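Local coordinates for 4-methyl-5(B-hydroxyethyl)-thiazole monophosphate biosynthesis enzyme (Vibrio cholerae O1 biovar El Tor, PDB 3OT1), which belongs to the DJ-1/PfpI family and probably takes part in making the thiazole phosphate precursor of thiamine, at residues A42-K47 and Q62-C67; F72-L77 and G104-A109. All coordinates share one frame; numbering follows the deposited sequence.

Interaction 1 (A42-K47 and Q62-C67); sequences AAVGDK and QTLEAC. With NA (sodium ion), chain D.
Thr63 and Glu65 share a sodium ion with the carbonyls of Ala43 and Gly45, at the end of a short parallel pairing on the edge of the DJ-1/PfpI sheet. Ala43 O, Gly45 O, Thr63 OG1, Glu65 OE1 and a water coordinate the metal, the shortest bond being 2.1 Å from Gly45 O. A bend at chi2 (84°) folds the Glu65 carboxylate back over segment 42-47. While OE1 serves the ion, OE2 turns its syn lone pair to Gly45 N at 2.8 Å, nearly straight at 171°; the two grips fix the rotation of the group. The shared metal accounts for Thr63 OG1 and Glu65 OE1 lying 2.9 Å apart. Ala43 O also accepts Leu64 N at 2.9 Å, the donor standing 52° out of the carbonyl plane, and Ala43 N bonds to Gln62 O. Val44 and Leu64 run alongside each other, pointing the same way, with Val44 CG2 3.9 Å from Leu64 CG. The methyl of Ala42 packs on Leu64 CA and lies 3.8 Å from Cys67 SG. That sulfur accepts Gln62 NE2 at 3.5 Å, close to the amide plane.

Interaction 2 (F72-L77 and G104-A109); sequences FDALAL and GKLVAA
Lys105 NZ is gripped by three oxygens: Phe72 O across the contact, and Ala69 O and Gln103 OE1 just outside it. The bond to Phe72 O is 2.8 Å long and meets the carbonyl almost end-on, with a C=O...N angle of 171°. Beyond CG the lysine chain is fully extended, with its CB and CG passing Asp73 O before CD and CE reach Phe72 O, so the apolar stem lies along the backbone that its ammonium group ties down. The Asp73 carboxylate does not meet this lysine but forms a salt bridge to Arg11. A water bridges the two backbones where the strands begin, donating to Asp73 O at 2.7 Å and accepting from Leu106 N at 3.0 Å.

From here strands 74-77 and 106-109 run parallel, their axes 9° apart in direction. Three backbone bonds join them: Leu75 N to Leu106 O at 3.0 Å, Ala108 N to Leu75 O at 2.9 Å, and Leu77 N to Ala108 O at 2.8 Å. Ala74, Ala76, Leu106 and Ala108 line one face, where the alanine methyls touch Phe169, Met173 and Leu177 of helix 166-178. Leu75, Leu77, Val107 and Ala109 line the opposite face, under Phe100 of helix 91-102 and Phe118 of helix 113-119. On this face Leu77 CB and Ala109 CB meet at 3.9 Å, and Leu75 CD2 reaches toward Val107 CG1. Gly104, in a Schellman motif, turns the chain out of a helix and into the second strand. Strand 74-77, helices 81-88 and 91-102 and strand 106-109 form a beta-alpha-beta crossover; with helices on both faces of the sheet, this is the alpha/beta sandwich of the DJ-1/PfpI family.

In the fold
Strand 11-16 comes first and lies inside the sheet, with strands 38-43 and 74-77 as its two neighbours. Interaction 1 closes the loop that leaves strand 38-43, passes through the two-stranded antiparallel sheet 49-51/57-59, and returns as edge strand 62-63. Interaction 2 opens only afterwards and closes a longer excursion through helices 81-88 and 91-102. The two loops therefore follow in series, neither nesting nor crossing, and their centres lie about 17 Å apart. They touch where the amide of Gln62 packs on the ring of Phe72. Interaction 1 thus fixes one margin of the sheet, whereas interaction 2 joins its middle strands near the centre of the chain.

Interaction 1 (A42-K47 and Q62-C67)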
loop_
_atom_site.group_PDB
_atom_site.type_symbol
_atom_site.label_atom_id
_atom_site.label_comp_id
_atom_site.label_asym_id
_atom_site.label_seq_id
_atom_site.Cartn_x
_atom_site.Cartn_y
_atom_site.Cartn_z
ATOM N N ALA B 42 -8.232 1.308 14.824
ATOM C CA ALA B 42 -8.342 1.058 16.253
ATOM C C ALA B 42 -7.337 -0.020 16.663
ATOM O O ALA B 42 -7.289 -1.080 16.045
ATOM C CB ALA B 42 -9.770 0.622 16.632
ATOM N N ALA B 43 -6.563 0.249 17.711
ATOM C CA ALA B 43 -5.451 -0.617 18.064
ATOM C C ALA B 43 -5.829 -1.679 19.090
ATOM O O ALA B 43 -6.426 -1.354 20.124
ATOM C CB ALA B 43 -4.260 0.188 18.602
ATOM N N VAL B 44 -5.417 -2.916 18.835
ATOM C CA VAL B 44 -5.445 -3.977 19.818
ATOM C C VAL B 44 -4.279 -3.738 20.783
ATOM O O VAL B 44 -3.156 -3.467 20.357
ATOM C CB VAL B 44 -5.349 -5.343 19.128
ATOM C CG1 VAL B 44 -5.236 -6.476 20.126
ATOM C CG2 VAL B 44 -6.550 -5.533 18.197
ATOM N N GLY B 45 -4.558 -3.871 22.078
ATOM C CA GLY B 45 -3.565 -3.658 23.118
ATOM C C GLY B 45 -3.693 -2.323 23.787
ATOM O O GLY B 45 -4.712 -1.672 23.641
ATOM N N ASP B 46 -2.666 -1.911 24.525
ATOM C CA ASP B 46 -2.768 -0.728 25.388
ATOM C C ASP B 46 -2.040 0.493 24.846
ATOM O O ASP B 46 -1.879 1.495 25.547
ATOM C CB ASP B 46 -2.294 -1.057 26.811
ATOM C CG ASP B 46 -3.349 -1.788 27.642
ATOM O OD1 ASP B 46 -4.573 -1.594 27.412
ATOM O OD2 ASP B 46 -2.956 -2.526 28.560
ATOM N N LYS B 47 -1.612 0.430 23.590
ATOM C CA LYS B 47 -0.945 1.532 22.899
ATOM C C LYS B 47 -1.702 1.881 21.613
ATOM O O LYS B 47 -2.140 0.984 20.887
ATOM C CB LYS B 47 0.490 1.143 22.522
ATOM C CG LYS B 47 1.351 0.487 23.614
ATOM C CD LYS B 47 1.553 1.352 24.823
ATOM C CE LYS B 47 2.679 0.831 25.720
ATOM N NZ LYS B 47 2.343 -0.394 26.461
ATOM N N GLN B 62 -8.162 5.249 18.216
ATOM C CA GLN B 62 -8.799 4.813 19.449
ATOM C C GLN B 62 -8.485 3.345 19.693
ATOM O O GLN B 62 -7.952 2.645 18.834
ATOM C CB GLN B 62 -10.315 5.093 19.395
ATOM C CG GLN B 62 -11.041 4.294 18.369
ATOM C CD GLN B 62 -12.421 4.898 18.036
ATOM O OE1 GLN B 62 -12.512 6.077 17.708
ATOM N NE2 GLN B 62 -13.473 4.081 18.053
ATOM N N THR B 63 -8.797 2.909 20.893
ATOM C CA THR B 63 -8.555 1.540 21.281
ATOM C C THR B 63 -9.627 0.604 20.721
ATOM O O THR B 63 -10.812 0.893 20.774
ATOM C CB THR B 63 -8.510 1.435 22.781
ATOM O OG1 THR B 63 -8.158 0.116 23.116
ATOM C CG2 THR B 63 -9.810 1.793 23.478
ATOM N N LEU B 64 -9.192 -0.539 20.213
ATOM C CA LEU B 64 -10.098 -1.530 19.657
ATOM C C LEU B 64 -11.061 -2.037 20.710
ATOM O O LEU B 64 -12.244 -2.220 20.452
ATOM C CB LEU B 64 -9.267 -2.655 19.027
ATOM C CG LEU B 64 -10.052 -3.740 18.298
ATOM C CD1 LEU B 64 -10.630 -4.758 19.261
ATOM C CD2 LEU B 64 -11.105 -3.248 17.369
ATOM N N GLU B 65 -10.554 -2.224 21.911
ATOM C CA GLU B 65 -11.308 -2.917 22.926
ATOM C C GLU B 65 -12.556 -2.149 23.376
ATOM O O GLU B 65 -13.504 -2.764 23.890
ATOM C CB GLU B 65 -10.381 -3.281 24.081
ATOM C CG GLU B 65 -9.305 -4.376 23.742
ATOM C CD GLU B 65 -8.008 -3.895 23.078
ATOM O OE1 GLU B 65 -7.910 -2.710 22.649
ATOM O OE2 GLU B 65 -7.062 -4.730 23.050
ATOM N N ALA B 66 -12.599 -0.836 23.157
ATOM C CA ALA B 66 -13.787 -0.056 23.501
ATOM C C ALA B 66 -14.733 0.197 22.315
ATOM O O ALA B 66 -15.797 0.810 22.490
ATOM C CB ALA B 66 -13.407 1.232 24.105
ATOM N N CYS B 67 -14.384 -0.279 21.127
ATOM C CA CYS B 67 -15.250 -0.110 19.965
ATOM C C CYS B 67 -16.487 -0.989 20.081
ATOM O O CYS B 67 -16.453 -2.072 20.652
ATOM C CB CYS B 67 -14.526 -0.508 18.686
ATOM S SG CYS B 67 -13.161 0.590 18.244
HETATM NA NA NA D . -6.351 -1.073 22.396
HETATM O O HOH W 1 -5.067 0.965 22.083
#

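Interaction 2 (F72-L77 and G104-A109)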
loop_
_atom_site.group_PDB
_atom_site.type_symbol
_atom_site.label_atom_id
_atom_site.label_comp_id
_atom_site.label_asym_id
_atom_site.label_seq_id
_atom_site.Cartn_x
_atom_site.Cartn_y
_atom_site.Cartn_z
ATOM N N PHE B 72 -20.458 1.496 13.500
ATOM C CA PHE B 72 -19.871 1.309 12.178
ATOM C C PHE B 72 -20.798 0.595 11.236
ATOM O O PHE B 72 -21.739 -0.107 11.644
ATOM C CB PHE B 72 -18.539 0.543 12.278
ATOM C CG PHE B 72 -17.539 1.197 13.204
ATOM C CD1 PHE B 72 -16.701 2.222 12.755
ATOM C CD2 PHE B 72 -17.469 0.840 14.537
ATOM C CE1 PHE B 72 -15.849 2.844 13.618
ATOM C CE2 PHE B 72 -16.597 1.462 15.388
ATOM C CZ PHE B 72 -15.793 2.453 14.930
ATOM N N ASP B 73 -20.504 0.716 9.945
ATOM C CA ASP B 73 -21.193 -0.016 8.902
ATOM C C ASP B 73 -20.482 -1.280 8.438
ATOM O O ASP B 73 -21.113 -2.150 7.855
ATOM C CB ASP B 73 -21.439 0.890 7.714
ATOM C CG ASP B 73 -22.247 2.093 8.101
ATOM O OD1 ASP B 73 -23.396 1.890 8.564
ATOM O OD2 ASP B 73 -21.772 3.238 7.972
ATOM N N ALA B 74 -19.173 -1.374 8.657
ATOM C CA ALA B 74 -18.422 -2.540 8.177
ATOM C C ALA B 74 -17.134 -2.641 8.966
ATOM O O ALA B 74 -16.641 -1.634 9.500
ATOM C CB ALA B 74 -18.088 -2.437 6.670
ATOM N N LEU B 75 -16.607 -3.863 8.980
ATOM C CA LEU B 75 -15.347 -4.192 9.645
ATOM C C LEU B 75 -14.372 -4.693 8.583
ATOM O O LEU B 75 -14.729 -5.556 7.789
ATOM C CB LEU B 75 -15.602 -5.308 10.658
ATOM C CG LEU B 75 -14.412 -5.822 11.475
ATOM C CD1 LEU B 75 -13.868 -4.730 12.342
ATOM C CD2 LEU B 75 -14.817 -7.059 12.279
ATOM N N ALA B 76 -13.161 -4.147 8.555
ATOM C CA ALA B 76 -12.118 -4.582 7.612
ATOM C C ALA B 76 -10.874 -4.979 8.420
ATOM O O ALA B 76 -10.284 -4.140 9.085
ATOM C CB ALA B 76 -11.760 -3.499 6.646
ATOM N N LEU B 77 -10.500 -6.241 8.312
ATOM C CA LEU B 77 -9.381 -6.797 9.048
ATOM C C LEU B 77 -8.163 -7.004 8.156
ATOM O O LEU B 77 -8.190 -7.844 7.255
ATOM C CB LEU B 77 -9.747 -8.153 9.645
ATOM C CG LEU B 77 -10.956 -8.156 10.585
ATOM C CD1 LEU B 77 -11.200 -9.605 11.059
ATOM C CD2 LEU B 77 -10.779 -7.256 11.749
ATOM N N GLY B 104 -25.878 -7.671 10.795
ATOM C CA GLY B 104 -26.145 -7.714 9.378
ATOM C C GLY B 104 -25.111 -7.022 8.517
ATOM O O GLY B 104 -25.378 -6.715 7.366
ATOM N N LYS B 105 -23.929 -6.779 9.058
ATOM C CA LYS B 105 -22.926 -5.928 8.414
ATOM C C LYS B 105 -21.817 -6.720 7.774
ATOM O O LYS B 105 -21.455 -7.811 8.227
ATOM C CB LYS B 105 -22.339 -4.981 9.458
ATOM C CG LYS B 105 -23.374 -3.971 9.956
ATOM C CD LYS B 105 -22.924 -3.219 11.188
ATOM C CE LYS B 105 -24.004 -2.240 11.653
ATOM N NZ LYS B 105 -23.682 -1.621 12.960
ATOM N N LEU B 106 -21.256 -6.121 6.731
ATOM C CA LEU B 106 -20.088 -6.648 6.026
ATOM C C LEU B 106 -18.886 -6.778 6.963
ATOM O O LEU B 106 -18.494 -5.842 7.657
ATOM C CB LEU B 106 -19.742 -5.697 4.885
ATOM C CG LEU B 106 -18.547 -6.065 4.044
ATOM C CD1 LEU B 106 -18.783 -7.394 3.348
ATOM C CD2 LEU B 106 -18.234 -4.935 3.059
ATOM N N VAL B 107 -18.313 -7.977 6.966
ATOM C CA VAL B 107 -17.024 -8.272 7.571
ATOM C C VAL B 107 -16.104 -8.674 6.432
ATOM O O VAL B 107 -16.425 -9.537 5.638
ATOM C CB VAL B 107 -17.137 -9.390 8.639
ATOM C CG1 VAL B 107 -15.740 -9.814 9.104
ATOM C CG2 VAL B 107 -17.999 -8.907 9.817
ATOM N N ALA B 108 -14.952 -8.024 6.380
ATOM C CA ALA B 108 -13.986 -8.201 5.325
ATOM C C ALA B 108 -12.627 -8.516 5.935
ATOM O O ALA B 108 -12.246 -7.900 6.938
ATOM C CB ALA B 108 -13.930 -6.960 4.475
ATOM N N ALA B 109 -11.873 -9.436 5.333
ATOM C CA ALA B 109 -10.542 -9.770 5.858
ATOM C C ALA B 109 -9.648 -10.249 4.748
ATOM O O ALA B 109 -10.099 -10.888 3.784
ATOM C CB ALA B 109 -10.632 -10.848 6.941
HETATM O O HOH W 2 -22.634 -3.572 6.059
#